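Long-range contact in Lmo0794 protein (Listeria monocytogenes, PDB 3EW7), which is of unknown function but probably acts as an NAD(P)-dependent oxidoreductase with a Rossmann-type fold: residues A[30-35]-A[48-53]. The protein carries 3 engineered substitutions. Sequence-based numbering, arbitrary orientation.
Sequences IVRNAG and QKDIFD
Asp50 holds CG anti to its backbone N (chi1 172°), while Arg32 sets CG beside its own N (chi1 -62°) and bends at chi3, so the two side chains run alongside each other, pointing the same way. Carboxylate oxygen Asp50 OD1 lies 3.3 Å from Arg32 CD, at the edge of the guanidinium and near its plane. The ion pair is long, Arg32 NE to Asp50 OD1 measuring 3.9 Å, and the two flat groups stand 78° apart, so any attraction is probably loose, with no coplanar, two-pronged pairing. Phe52 N reaches the other oxygen, Asp50 OD2, at 3.1 Å from above the carboxylate plane, closing an Asx turn at the start of the 3-10 segment 51-53. Gln48, with CG anti to its N and the chain extended beyond, reaches across toward Ala34, passing CG 3.2 Å from Arg32 O. Val31 and Gln48 form a parallel bridge at the ends of their strands, where Lys49 N donates to Val31 O at 2.7 Å in a weak, bent bond, and Gln48 CA adds a CH...O contact to the same oxygen. Each segment begins with the end of a parallel strand of a Rossmann-type sheet, 26-31 or 45-48, and runs on into the loop beyond it. Strand 45-48 forms the sheet's edge within the chain, strand 26-31 is flanked on its other side by strand 2-6, and Ile51 and Phe52 pack on helix 79-90.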
# COMPACT_ATOMS: atom_id res chain seq x y z
N ILE A 30 9.39 2.53 -2.49
CA ILE A 30 9.72 3.13 -1.21
C ILE A 30 10.05 1.98 -0.28
O ILE A 30 9.18 1.16 0.05
CB ILE A 30 8.53 3.95 -0.69
CG1 ILE A 30 8.19 5.04 -1.71
CG2 ILE A 30 8.85 4.55 0.66
CD1 ILE A 30 6.94 5.82 -1.39
N VAL A 31 11.32 1.91 0.12
CA VAL A 31 11.81 0.82 0.96
C VAL A 31 12.88 1.19 1.98
O VAL A 31 13.50 2.26 1.90
CB VAL A 31 12.38 -0.28 0.09
CG1 VAL A 31 11.26 -0.93 -0.71
CG2 VAL A 31 13.44 0.31 -0.85
N ARG A 32 13.11 0.29 2.94
CA ARG A 32 14.10 0.48 3.98
C ARG A 32 15.51 0.26 3.44
O ARG A 32 16.41 1.04 3.72
CB ARG A 32 13.84 -0.47 5.15
CG ARG A 32 12.49 -0.25 5.83
CD ARG A 32 12.44 -0.93 7.19
NE ARG A 32 13.64 -0.62 7.96
CZ ARG A 32 14.58 -1.51 8.25
NH1 ARG A 32 14.45 -2.77 7.86
NH2 ARG A 32 15.68 -1.13 8.90
N ASN A 33 15.69 -0.79 2.65
CA ASN A 33 16.99 -1.09 2.05
C ASN A 33 16.80 -1.28 0.56
O ASN A 33 15.91 -2.00 0.13
CB ASN A 33 17.58 -2.38 2.62
CG ASN A 33 17.70 -2.36 4.12
OD1 ASN A 33 18.65 -1.81 4.68
ND2 ASN A 33 16.71 -2.96 4.80
N ALA A 34 17.65 -0.63 -0.22
CA ALA A 34 17.58 -0.77 -1.67
C ALA A 34 18.19 -2.15 -2.01
O ALA A 34 18.43 -2.45 -3.18
CB ALA A 34 18.38 0.36 -2.33
N GLY A 35 18.41 -2.95 -0.97
CA GLY A 35 18.99 -4.26 -1.14
C GLY A 35 18.41 -5.23 -2.15
O GLY A 35 18.99 -5.45 -3.23
N GLN A 48 14.73 5.43 -0.74
CA GLN A 48 15.06 4.57 0.38
C GLN A 48 14.70 5.27 1.67
O GLN A 48 15.44 6.12 2.14
CB GLN A 48 16.54 4.22 0.40
CG GLN A 48 16.91 3.30 1.55
CD GLN A 48 18.25 2.63 1.37
OE1 GLN A 48 19.27 3.07 1.91
NE2 GLN A 48 18.27 1.55 0.58
N LYS A 49 13.56 4.90 2.23
CA LYS A 49 13.10 5.52 3.47
C LYS A 49 12.12 4.60 4.17
O LYS A 49 11.24 4.01 3.54
CB LYS A 49 12.42 6.85 3.14
CG LYS A 49 12.93 8.03 3.95
CD LYS A 49 12.68 9.33 3.18
CE LYS A 49 13.30 10.54 3.85
NZ LYS A 49 12.47 11.09 4.97
N ASP A 50 12.26 4.45 5.48
CA ASP A 50 11.33 3.61 6.20
C ASP A 50 10.04 4.40 6.28
O ASP A 50 10.06 5.63 6.24
CB ASP A 50 11.83 3.30 7.61
CG ASP A 50 10.78 2.58 8.45
OD1 ASP A 50 10.35 1.47 8.07
OD2 ASP A 50 10.39 3.15 9.50
N ILE A 51 8.93 3.70 6.38
CA ILE A 51 7.62 4.32 6.43
C ILE A 51 7.51 5.40 7.52
O ILE A 51 6.98 6.49 7.30
CB ILE A 51 6.53 3.24 6.63
CG1 ILE A 51 5.15 3.83 6.44
CG2 ILE A 51 6.68 2.59 7.99
CD1 ILE A 51 4.07 2.78 6.42
N PHE A 52 8.06 5.10 8.69
CA PHE A 52 8.01 6.02 9.82
C PHE A 52 8.70 7.35 9.60
O PHE A 52 8.36 8.34 10.26
CB PHE A 52 8.59 5.33 11.05
CG PHE A 52 7.66 4.34 11.67
CD1 PHE A 52 6.55 4.79 12.38
CD2 PHE A 52 7.85 2.98 11.51
CE1 PHE A 52 5.64 3.88 12.92
CE2 PHE A 52 6.93 2.06 12.05
CZ PHE A 52 5.83 2.52 12.75
N ASP A 53 9.65 7.40 8.67
CA ASP A 53 10.39 8.62 8.39
C ASP A 53 9.82 9.44 7.24
O ASP A 53 10.34 10.50 6.91
CB ASP A 53 11.85 8.31 8.05
CG ASP A 53 12.52 7.46 9.08
OD1 ASP A 53 12.37 7.75 10.29
OD2 ASP A 53 13.20 6.49 8.69